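Ribokinase (Arabidopsis thaliana, PDB 6ILS) catalyses the ATP- and magnesium-dependent phosphorylation of D-ribose at O-5, giving D-ribose 5-phosphate for nucleotide and amino acid synthesis or the pentose phosphate pathway. Local coordinates at residues E131-A136 with I151-A156; V6-A11 with K119-I124; E205-A210 with V224-K229; T191-L196 with A212-L217. All coordinates share one frame; numbering follows the deposited sequence.

Contact 1 (E131-A136 with I151-A156)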
# COMPACT_ATOMS: atom_id res chain seq x y z
N GLU B 131 -8.01 -30.52 -8.06
CA GLU B 131 -8.17 -31.66 -7.16
C GLU B 131 -8.78 -31.24 -5.83
O GLU B 131 -9.57 -31.98 -5.23
CB GLU B 131 -6.84 -32.36 -6.92
CG GLU B 131 -5.82 -31.50 -6.18
CD GLU B 131 -4.78 -32.32 -5.44
OE1 GLU B 131 -4.92 -33.56 -5.39
OE2 GLU B 131 -3.83 -31.71 -4.90
N ILE B 132 -8.43 -30.04 -5.36
CA ILE B 132 -8.89 -29.61 -4.05
C ILE B 132 -10.38 -29.29 -4.11
O ILE B 132 -11.10 -29.60 -3.16
CB ILE B 132 -8.09 -28.40 -3.49
CG1 ILE B 132 -8.52 -28.08 -2.06
CG2 ILE B 132 -8.19 -27.19 -4.40
CD1 ILE B 132 -8.49 -29.27 -1.12
N VAL B 133 -10.85 -28.71 -5.22
CA VAL B 133 -12.26 -28.39 -5.33
C VAL B 133 -13.07 -29.67 -5.50
O VAL B 133 -14.19 -29.77 -5.01
CB VAL B 133 -12.56 -27.39 -6.49
CG1 VAL B 133 -11.63 -26.17 -6.39
CG2 VAL B 133 -12.43 -28.03 -7.85
N ARG B 134 -12.47 -30.67 -6.14
CA ARG B 134 -13.13 -31.95 -6.29
C ARG B 134 -13.25 -32.70 -4.96
O ARG B 134 -14.08 -33.60 -4.82
CB ARG B 134 -12.40 -32.81 -7.33
CG ARG B 134 -12.60 -32.29 -8.74
CD ARG B 134 -12.07 -33.25 -9.77
NE ARG B 134 -12.21 -32.73 -11.13
CZ ARG B 134 -11.20 -32.28 -11.87
NH1 ARG B 134 -11.43 -31.83 -13.09
NH2 ARG B 134 -9.96 -32.30 -11.39
N ASN B 135 -12.42 -32.34 -3.99
CA ASN B 135 -12.50 -32.96 -2.66
C ASN B 135 -13.27 -32.11 -1.64
O ASN B 135 -13.36 -32.47 -0.48
CB ASN B 135 -11.11 -33.24 -2.09
CG ASN B 135 -10.39 -34.34 -2.84
OD1 ASN B 135 -11.00 -35.10 -3.60
ND2 ASN B 135 -9.08 -34.45 -2.63
N ALA B 136 -13.82 -30.98 -2.08
CA ALA B 136 -14.45 -30.05 -1.14
C ALA B 136 -15.76 -30.59 -0.57
O ALA B 136 -16.41 -31.44 -1.18
CB ALA B 136 -14.70 -28.71 -1.82
N ILE B 151 -15.85 -20.11 -13.79
CA ILE B 151 -16.63 -21.07 -14.59
C ILE B 151 -16.01 -22.45 -14.50
O ILE B 151 -16.69 -23.43 -14.22
CB ILE B 151 -16.76 -20.59 -16.05
CG1 ILE B 151 -17.74 -19.42 -16.11
CG2 ILE B 151 -17.25 -21.74 -16.93
CD1 ILE B 151 -17.72 -18.66 -17.41
N GLN B 152 -14.69 -22.54 -14.66
CA GLN B 152 -14.01 -23.82 -14.60
C GLN B 152 -14.13 -24.49 -13.24
O GLN B 152 -14.27 -25.71 -13.15
CB GLN B 152 -12.52 -23.64 -14.97
CG GLN B 152 -12.30 -23.16 -16.40
CD GLN B 152 -10.83 -22.93 -16.71
OE1 GLN B 152 -10.00 -23.83 -16.56
NE2 GLN B 152 -10.50 -21.71 -17.12
N VAL B 153 -14.07 -23.71 -12.17
CA VAL B 153 -14.18 -24.29 -10.83
C VAL B 153 -15.59 -24.83 -10.59
O VAL B 153 -15.78 -25.95 -10.13
CB VAL B 153 -13.82 -23.24 -9.74
CG1 VAL B 153 -14.22 -23.73 -8.35
CG2 VAL B 153 -12.34 -22.92 -9.80
N ALA B 154 -16.59 -24.01 -10.91
CA ALA B 154 -17.98 -24.38 -10.66
C ALA B 154 -18.34 -25.65 -11.44
O ALA B 154 -18.94 -26.57 -10.89
CB ALA B 154 -18.89 -23.25 -11.04
N LYS B 155 -17.93 -25.70 -12.71
CA LYS B 155 -18.21 -26.87 -13.55
C LYS B 155 -17.52 -28.12 -13.01
O LYS B 155 -18.08 -29.21 -13.07
CB LYS B 155 -17.78 -26.61 -15.00
CG LYS B 155 -18.74 -25.70 -15.72
CD LYS B 155 -18.39 -25.52 -17.18
CE LYS B 155 -19.38 -24.56 -17.82
NZ LYS B 155 -19.22 -24.45 -19.30
N ALA B 156 -16.33 -27.95 -12.45
CA ALA B 156 -15.59 -29.07 -11.88
C ALA B 156 -16.28 -29.62 -10.63
O ALA B 156 -16.05 -30.76 -10.23
CB ALA B 156 -14.16 -28.67 -11.55
O HOH W 1 -14.86 -32.41 -11.94

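Contact 2 (V6-A11 with K119-I124)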
# COMPACT_ATOMS: atom_id res chain seq x y z
N VAL B 6 -13.77 -24.98 0.63
CA VAL B 6 -12.76 -24.50 -0.30
C VAL B 6 -13.17 -23.18 -0.94
O VAL B 6 -14.19 -23.09 -1.62
CB VAL B 6 -12.46 -25.53 -1.39
CG1 VAL B 6 -11.43 -24.95 -2.37
CG2 VAL B 6 -11.95 -26.79 -0.75
N VAL B 7 -12.38 -22.15 -0.66
CA VAL B 7 -12.62 -20.82 -1.17
C VAL B 7 -11.65 -20.55 -2.30
O VAL B 7 -10.43 -20.58 -2.11
CB VAL B 7 -12.44 -19.73 -0.06
CG1 VAL B 7 -12.76 -18.35 -0.61
CG2 VAL B 7 -13.30 -20.08 1.17
N VAL B 8 -12.19 -20.30 -3.49
CA VAL B 8 -11.38 -19.91 -4.61
C VAL B 8 -11.68 -18.46 -4.89
O VAL B 8 -12.83 -18.10 -5.18
CB VAL B 8 -11.64 -20.78 -5.86
CG1 VAL B 8 -10.66 -20.38 -6.98
CG2 VAL B 8 -11.49 -22.26 -5.51
N GLY B 9 -10.68 -17.60 -4.80
CA GLY B 9 -10.98 -16.21 -5.03
C GLY B 9 -9.83 -15.28 -4.75
O GLY B 9 -8.66 -15.67 -4.86
N SER B 10 -10.18 -14.06 -4.35
CA SER B 10 -9.25 -12.94 -4.27
C SER B 10 -8.58 -12.72 -2.92
O SER B 10 -9.14 -13.02 -1.88
CB SER B 10 -9.97 -11.67 -4.62
OG SER B 10 -11.08 -11.49 -3.74
N ALA B 11 -7.38 -12.14 -2.97
CA ALA B 11 -6.68 -11.67 -1.79
C ALA B 11 -6.15 -10.27 -2.10
O ALA B 11 -5.50 -10.08 -3.10
CB ALA B 11 -5.54 -12.62 -1.41
N LYS B 119 -4.74 -11.63 -13.00
CA LYS B 119 -3.78 -11.85 -14.08
C LYS B 119 -2.84 -13.03 -13.92
O LYS B 119 -2.11 -13.36 -14.87
CB LYS B 119 -2.98 -10.56 -14.28
CG LYS B 119 -3.82 -9.44 -14.89
CD LYS B 119 -3.09 -8.11 -14.91
CE LYS B 119 -3.90 -7.05 -15.65
NZ LYS B 119 -3.21 -5.73 -15.62
N ALA B 120 -2.85 -13.70 -12.78
CA ALA B 120 -1.88 -14.76 -12.54
C ALA B 120 -2.45 -16.17 -12.57
O ALA B 120 -1.82 -17.10 -12.09
CB ALA B 120 -1.19 -14.53 -11.21
N TRP B 121 -3.66 -16.31 -13.10
CA TRP B 121 -4.28 -17.62 -13.21
C TRP B 121 -3.93 -18.26 -14.54
O TRP B 121 -3.77 -17.56 -15.53
CB TRP B 121 -5.80 -17.50 -13.07
CG TRP B 121 -6.27 -17.02 -11.72
CD1 TRP B 121 -6.55 -15.73 -11.35
CD2 TRP B 121 -6.53 -17.83 -10.57
NE1 TRP B 121 -6.96 -15.69 -10.02
CE2 TRP B 121 -6.96 -16.97 -9.53
CE3 TRP B 121 -6.45 -19.20 -10.32
CZ2 TRP B 121 -7.32 -17.45 -8.28
CZ3 TRP B 121 -6.79 -19.67 -9.06
CH2 TRP B 121 -7.22 -18.79 -8.05
N PRO B 122 -3.84 -19.60 -14.58
CA PRO B 122 -3.61 -20.21 -15.89
C PRO B 122 -4.83 -20.06 -16.79
O PRO B 122 -5.95 -19.89 -16.29
CB PRO B 122 -3.35 -21.68 -15.55
CG PRO B 122 -4.21 -21.90 -14.34
CD PRO B 122 -4.17 -20.60 -13.56
N GLU B 123 -4.62 -20.11 -18.10
CA GLU B 123 -5.72 -20.05 -19.05
C GLU B 123 -6.68 -21.22 -18.79
O GLU B 123 -7.90 -21.06 -18.81
CB GLU B 123 -5.19 -20.09 -20.48
CG GLU B 123 -6.24 -20.44 -21.53
CD GLU B 123 -5.74 -20.26 -22.96
OE1 GLU B 123 -4.68 -19.62 -23.15
OE2 GLU B 123 -6.41 -20.76 -23.89
N ILE B 124 -6.10 -22.39 -18.54
CA ILE B 124 -6.85 -23.58 -18.16
C ILE B 124 -6.34 -24.09 -16.83
O ILE B 124 -5.14 -24.29 -16.66
CB ILE B 124 -6.71 -24.71 -19.21
CG1 ILE B 124 -7.11 -24.20 -20.60
CG2 ILE B 124 -7.55 -25.91 -18.81
CD1 ILE B 124 -8.53 -23.69 -20.67

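Contact 3 (E205-A210 with V224-K229). With ATP (adenosine-5'-triphosphate), chain E.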
# COMPACT_ATOMS: atom_id res chain seq x y z
N GLU B 205 -41.47 -7.37 -1.81
CA GLU B 205 -42.15 -7.85 -3.01
C GLU B 205 -41.23 -7.73 -4.22
O GLU B 205 -41.09 -8.67 -4.99
CB GLU B 205 -43.44 -7.08 -3.25
CG GLU B 205 -44.15 -7.47 -4.54
CD GLU B 205 -44.70 -8.89 -4.50
OE1 GLU B 205 -44.87 -9.44 -3.39
OE2 GLU B 205 -44.95 -9.45 -5.59
N GLN B 206 -40.62 -6.55 -4.39
CA GLN B 206 -39.68 -6.32 -5.48
C GLN B 206 -38.50 -7.30 -5.43
O GLN B 206 -38.09 -7.87 -6.44
CB GLN B 206 -39.17 -4.88 -5.45
CG GLN B 206 -40.20 -3.87 -5.94
CD GLN B 206 -39.73 -2.43 -5.85
OE1 GLN B 206 -38.79 -2.10 -5.13
NE2 GLN B 206 -40.39 -1.55 -6.60
N ILE B 207 -37.96 -7.50 -4.23
CA ILE B 207 -36.84 -8.43 -4.06
C ILE B 207 -37.27 -9.83 -4.47
O ILE B 207 -36.55 -10.51 -5.19
CB ILE B 207 -36.33 -8.42 -2.61
CG1 ILE B 207 -35.65 -7.08 -2.32
CG2 ILE B 207 -35.40 -9.59 -2.35
CD1 ILE B 207 -35.36 -6.82 -0.84
N SER B 208 -38.45 -10.26 -4.04
CA SER B 208 -38.94 -11.59 -4.39
C SER B 208 -39.10 -11.77 -5.90
O SER B 208 -38.85 -12.86 -6.43
CB SER B 208 -40.29 -11.85 -3.70
OG SER B 208 -40.15 -11.66 -2.30
N GLN B 209 -39.50 -10.71 -6.57
CA GLN B 209 -39.65 -10.77 -8.02
C GLN B 209 -38.29 -10.68 -8.72
O GLN B 209 -38.09 -11.26 -9.78
CB GLN B 209 -40.59 -9.66 -8.50
CG GLN B 209 -42.05 -9.93 -8.13
CD GLN B 209 -42.42 -11.40 -8.27
OE1 GLN B 209 -42.51 -11.92 -9.39
NE2 GLN B 209 -42.62 -12.07 -7.15
N ALA B 210 -37.35 -9.95 -8.12
CA ALA B 210 -36.00 -9.94 -8.66
C ALA B 210 -35.41 -11.35 -8.54
O ALA B 210 -34.74 -11.82 -9.46
CB ALA B 210 -35.13 -8.91 -7.94
N VAL B 224 -30.10 -13.70 -0.17
CA VAL B 224 -30.02 -12.26 -0.32
C VAL B 224 -29.63 -11.55 0.98
O VAL B 224 -30.28 -11.74 2.01
CB VAL B 224 -31.35 -11.67 -0.82
CG1 VAL B 224 -31.17 -10.21 -1.16
CG2 VAL B 224 -31.85 -12.45 -2.04
N LYS B 225 -28.57 -10.75 0.92
CA LYS B 225 -28.13 -9.96 2.06
C LYS B 225 -28.81 -8.59 2.03
O LYS B 225 -28.75 -7.88 1.02
CB LYS B 225 -26.60 -9.83 2.05
CG LYS B 225 -25.90 -11.19 2.21
CD LYS B 225 -24.41 -11.19 1.78
CE LYS B 225 -24.28 -11.10 0.26
NZ LYS B 225 -23.11 -11.89 -0.28
N LEU B 226 -29.46 -8.22 3.13
CA LEU B 226 -30.31 -7.04 3.13
C LEU B 226 -29.85 -5.97 4.12
O LEU B 226 -30.65 -5.16 4.58
CB LEU B 226 -31.75 -7.45 3.45
CG LEU B 226 -32.34 -8.50 2.51
CD1 LEU B 226 -33.64 -9.05 3.06
CD2 LEU B 226 -32.54 -7.90 1.14
N GLY B 227 -28.56 -5.97 4.43
CA GLY B 227 -27.97 -4.96 5.31
C GLY B 227 -28.66 -4.93 6.66
O GLY B 227 -28.81 -5.95 7.30
N SER B 228 -29.09 -3.74 7.08
CA SER B 228 -29.75 -3.58 8.38
C SER B 228 -31.09 -4.30 8.46
O SER B 228 -31.63 -4.48 9.55
CB SER B 228 -29.94 -2.09 8.68
OG SER B 228 -30.82 -1.51 7.72
N LYS B 229 -31.62 -4.73 7.31
CA LYS B 229 -32.87 -5.49 7.27
C LYS B 229 -32.66 -7.00 7.41
O LYS B 229 -33.61 -7.78 7.42
CB LYS B 229 -33.63 -5.22 5.98
CG LYS B 229 -33.93 -3.76 5.73
CD LYS B 229 -33.65 -3.37 4.28
CE LYS B 229 -33.68 -1.86 4.09
NZ LYS B 229 -32.52 -1.19 4.76
PG ATP E . -22.57 -6.93 1.47
O1G ATP E . -22.46 -8.11 0.58
O2G ATP E . -21.25 -6.70 2.21
O3G ATP E . -22.86 -5.68 0.70
PB ATP E . -24.80 -6.17 2.99
O1B ATP E . -25.74 -6.82 3.91
O2B ATP E . -25.59 -5.62 1.90
O3B ATP E . -23.77 -7.25 2.48
PA ATP E . -23.77 -4.44 5.09
O1A ATP E . -24.87 -3.44 5.42
O2A ATP E . -22.42 -3.79 5.25
O3A ATP E . -23.93 -4.95 3.60
O5' ATP E . -23.85 -5.64 6.10
C5' ATP E . -23.01 -6.76 5.94
C4' ATP E . -23.51 -7.88 6.96
O4' ATP E . -23.51 -7.29 8.38
C3' ATP E . -24.70 -8.18 6.69
O3' ATP E . -24.92 -9.58 6.90
C2' ATP E . -25.66 -7.33 7.74
O2' ATP E . -26.93 -8.05 7.85
C1' ATP E . -25.00 -7.25 8.82
N9 ATP E . -25.18 -5.92 9.44
C8 ATP E . -25.17 -4.61 9.07
N7 ATP E . -25.41 -3.87 10.18
C5 ATP E . -25.57 -4.73 11.24
C6 ATP E . -25.83 -4.50 12.59
N6 ATP E . -26.03 -3.24 13.25
N1 ATP E . -25.94 -5.53 13.42
C2 ATP E . -25.78 -6.82 12.96
N3 ATP E . -25.51 -7.06 11.65
C4 ATP E . -25.41 -6.00 10.79

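Contact 4 (T191-L196 with A212-L217)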
# COMPACT_ATOMS: atom_id res chain seq x y z
N THR B 191 -28.30 -4.21 -3.84
CA THR B 191 -27.81 -3.47 -5.00
C THR B 191 -27.31 -4.41 -6.10
O THR B 191 -27.57 -4.19 -7.28
CB THR B 191 -26.71 -2.51 -4.58
OG1 THR B 191 -27.22 -1.65 -3.55
CG2 THR B 191 -26.24 -1.66 -5.77
N GLU B 192 -26.61 -5.47 -5.71
CA GLU B 192 -26.12 -6.45 -6.67
C GLU B 192 -27.27 -7.19 -7.32
O GLU B 192 -27.22 -7.52 -8.51
CB GLU B 192 -25.16 -7.43 -6.00
CG GLU B 192 -23.88 -6.75 -5.56
CD GLU B 192 -23.11 -7.50 -4.49
OE1 GLU B 192 -23.59 -8.55 -4.00
OE2 GLU B 192 -22.02 -7.01 -4.14
N LEU B 193 -28.32 -7.46 -6.54
CA LEU B 193 -29.47 -8.18 -7.07
C LEU B 193 -30.21 -7.31 -8.09
O LEU B 193 -30.67 -7.80 -9.11
CB LEU B 193 -30.42 -8.58 -5.95
CG LEU B 193 -31.73 -9.27 -6.34
CD1 LEU B 193 -31.51 -10.61 -7.01
CD2 LEU B 193 -32.61 -9.42 -5.08
N SER B 194 -30.31 -6.02 -7.79
CA SER B 194 -30.94 -5.06 -8.70
C SER B 194 -30.12 -4.85 -9.97
O SER B 194 -30.68 -4.82 -11.07
CB SER B 194 -31.13 -3.71 -8.00
OG SER B 194 -31.60 -2.74 -8.91
N ARG B 195 -28.81 -4.70 -9.82
CA ARG B 195 -27.93 -4.55 -10.97
C ARG B 195 -28.01 -5.76 -11.90
O ARG B 195 -28.18 -5.61 -13.11
CB ARG B 195 -26.48 -4.33 -10.53
CG ARG B 195 -25.52 -4.13 -11.69
CD ARG B 195 -24.10 -4.47 -11.28
NE ARG B 195 -23.78 -3.91 -9.97
CZ ARG B 195 -23.15 -4.58 -9.01
NH1 ARG B 195 -22.92 -3.98 -7.85
NH2 ARG B 195 -22.76 -5.84 -9.20
N LEU B 196 -27.90 -6.95 -11.31
CA LEU B 196 -27.92 -8.21 -12.05
C LEU B 196 -29.26 -8.50 -12.74
O LEU B 196 -29.29 -9.06 -13.84
CB LEU B 196 -27.59 -9.37 -11.11
CG LEU B 196 -28.15 -10.73 -11.52
CD1 LEU B 196 -27.29 -11.34 -12.63
CD2 LEU B 196 -28.30 -11.68 -10.35
N ALA B 212 -37.21 -14.18 -8.43
CA ALA B 212 -37.91 -15.00 -9.42
C ALA B 212 -37.18 -14.90 -10.78
O ALA B 212 -37.02 -15.90 -11.47
CB ALA B 212 -39.37 -14.57 -9.55
N LYS B 213 -36.73 -13.70 -11.13
CA LYS B 213 -35.88 -13.51 -12.30
C LYS B 213 -34.61 -14.36 -12.20
O LYS B 213 -34.19 -14.96 -13.18
CB LYS B 213 -35.50 -12.05 -12.48
N CYS B 214 -34.01 -14.42 -11.01
CA CYS B 214 -32.84 -15.27 -10.80
C CYS B 214 -33.17 -16.74 -11.01
O CYS B 214 -32.37 -17.48 -11.54
CB CYS B 214 -32.22 -15.06 -9.40
SG CYS B 214 -31.56 -13.45 -9.16
N HIS B 215 -34.35 -17.16 -10.58
CA HIS B 215 -34.76 -18.55 -10.76
C HIS B 215 -34.87 -18.88 -12.26
O HIS B 215 -34.69 -20.03 -12.67
CB HIS B 215 -36.10 -18.82 -10.08
CG HIS B 215 -36.05 -18.87 -8.58
ND1 HIS B 215 -34.92 -19.25 -7.87
CD2 HIS B 215 -37.00 -18.60 -7.65
CE1 HIS B 215 -35.18 -19.20 -6.58
NE2 HIS B 215 -36.43 -18.81 -6.41
N LYS B 216 -35.20 -17.87 -13.06
CA LYS B 216 -35.34 -18.04 -14.52
C LYS B 216 -33.96 -18.12 -15.16
O LYS B 216 -33.77 -18.85 -16.13
CB LYS B 216 -36.16 -16.90 -15.14
CG LYS B 216 -37.64 -16.91 -14.76
CD LYS B 216 -38.36 -15.67 -15.29
CE LYS B 216 -39.85 -15.69 -14.95
NZ LYS B 216 -40.54 -14.43 -15.37
N LEU B 217 -33.01 -17.38 -14.61
CA LEU B 217 -31.63 -17.48 -15.08
C LEU B 217 -30.97 -18.80 -14.64
O LEU B 217 -29.77 -18.95 -14.79
CB LEU B 217 -30.79 -16.29 -14.58
CG LEU B 217 -31.24 -14.84 -14.83
CD1 LEU B 217 -30.76 -13.90 -13.74
CD2 LEU B 217 -30.68 -14.36 -16.10

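Contact 1 (E131-A136 with I151-A156)
Against the large sheet of the PfkB kinase fold, Val133 of the short helix 131-134 packs on Val153 and Ala156 of helix 147-158. The second helix is the connection of a beta-alpha-beta crossover between the neighbouring parallel strands 138-143 and 164-170. The first helix comes just before strand 138-143. Val133 splits its two methyls between two partners. CG1 meets CG1 of Val153 at 4.1 Å, with the two side chains at a slant to each other. Chi1 (-51°) sets CG1 beside the backbone N and leaves CG2 between N and the carbonyl carbon, from where it meets Ala156 CB, also at 4.1 Å. The small alanine lets the helices come close: the CA atoms of Arg134 and Ala156 are 6.8 Å apart. Val133 also touches Val8 of strand 5-8, which places it against the large sheet.

Arg134, partly exposed, lies at the margin of the contact. Its chain is extended from CG to NE, and its NH1 forms a salt bridge with Asp127. No direct hydrogen bond joins the two segments. A water in the guanidinium plane does so instead: it accepts from Arg134 NE at 2.8 Å and donates to Ala156 O at 2.7 Å.

Contact 2 (V6-A11 with K119-I124)
Trp121 reaches out from an irregular loop to the end of strand 5-8, where it meets Val8 and Gly9. The packed part is small and lies at the far end of the indole. Its six-membered ring brings CH2 to within 3.9 Å of Val8 CG1. The valine methyl approaches obliquely, neither squarely over the face nor in line with the edge. The next ring carbon, CZ2, lies 4.1 Å from Gly9 O. This carbonyl oxygen is at the ring edge, close to the indole plane. Arg61, Ile145 and Pro146 also touch the Trp121 side chain, and its NE1 makes a weak hydrogen bond to Asn117 O.

The loop side is much looser. Its backbone stays well back from the strand: Trp121 CA and Gly9 CA, the nearest pair across the contact, are 10.7 Å apart. With CG anti to the carbonyl carbon (chi1 -65°), the indole bridges that distance and carries the whole contact across. Trp121 itself remains partly exposed. Farther along, Glu123 and Ile124 are exposed.

On the strand side everything is buried. At Gly9 the chain takes backbone angles at which a CB would press on the carbonyl O of Val8. Just beyond it, Ser10 OG is hydrogen-bonded to Glu144, a residue of the ribose pocket. The arrangement belongs to the sugar side of the ribokinase fold, where the end of a central parallel strand leads into the ribose-binding residues Asn12 and Asp14.

Contact 3 (E205-A210 with V224-K229)
Lys225 NZ is gripped by three groups: a salt bridge to Asp167 OD1 and hydrogen bonds to Ser187 O and Thr262 OG1. The lysine bends at chi3 (-72°) and runs beside the triphosphate, with CE 3.5 Å from ATP O1G. A methionine in its place, lacking the amino group, would probably leave Asp167 without this charge partner and Ser187 O and Thr262 OG1 without their bonds to it. Gly227 holds the nucleotide through its backbone. Its N donates to ATP O1B at 3.0 Å, a bent bond of 131°. Its O accepts from ATP O2' at 2.9 Å. The phi of Gly227 is positive, and a CB here would crowd ATP O1A.

The other side of this strand end is apolar. Leu226 and Val224 point toward helix 204-216, where Ile207 receives both. Ile207 CD1 lies 3.6 Å from Leu226 CD2, while its CG2 branch faces Val224 CG1 more loosely at 4.4 Å. The ATP-binding turn thus has the nucleotide on one side and Ile207 of helix 204-216 on the other. Glu190 of helix 190-197 touches Leu226, and Phe234 of strand 231-235 touches both Ile207 and Val224.

Contact 4 (T191-L196 with A212-L217)
Cys214 pushes its sulfur between two leucines of the facing helix. Leu193 and Leu196, three residues apart on helix 190-197, form a shallow notch, and SG is the bump that enters it. One wall is CD1 of Leu193, 3.6 Å from Cys214 SG. The other is CD2 of Leu196, 3.9 Å from the same sulfur. SG stands anti to the carbonyl carbon of its own residue (chi1 -65°), which carries it across to both methyls. The CB of Leu193 does not itself aim at the partner helix, but the end of the side chain swings nearer. Its CG is anti to the backbone N (chi1 176°).

The two helices follow one another in the chain. Together they make the crossover connection between strands 185-187 and 221-225, neighbours in the large sheet of the ribokinase fold. Asn189, which is hydrogen-bonded to ATP, comes just before the first of them.

Leu193 divides its methyls: CD1 faces the sulfur, while CD2 turns to Ile207 and Val224. One turn on from the cysteine, Leu217 lies where helix 204-216 gives way to a loop. It offers CD1 to CD1 of Leu196 at a looser 4.5 Å. Leu196 lies between the two, CD2 against the sulfur and CD1 loosely against Leu217. Leu196 and Leu217 are both partly exposed. Leu217 also rests on Asn177 and Leu180 of helix 177-180.

From the N terminus, contact 2 closes first: strand 5-8 meets the loop at 119-124 after more than a hundred residues, which include the smaller four-stranded sheet. Contact 1 follows in series and closes a short loop around strand 138-143. The two touch, with a probable hydrogen bond from Gln152 to Glu123 O. Contacts 4 and 3 cross, their segments alternating. Contact 4 closes the 15 residues between 191-196 and the end of helix 204-216; contact 3 ties that helix to the end of strand 221-225. Leu193 of contact 4 touches Ile207, Ala210 and Val224 of contact 3. Contacts 2 and 3 lie on opposite sides of the chain's centre, yet both reach the large sheet.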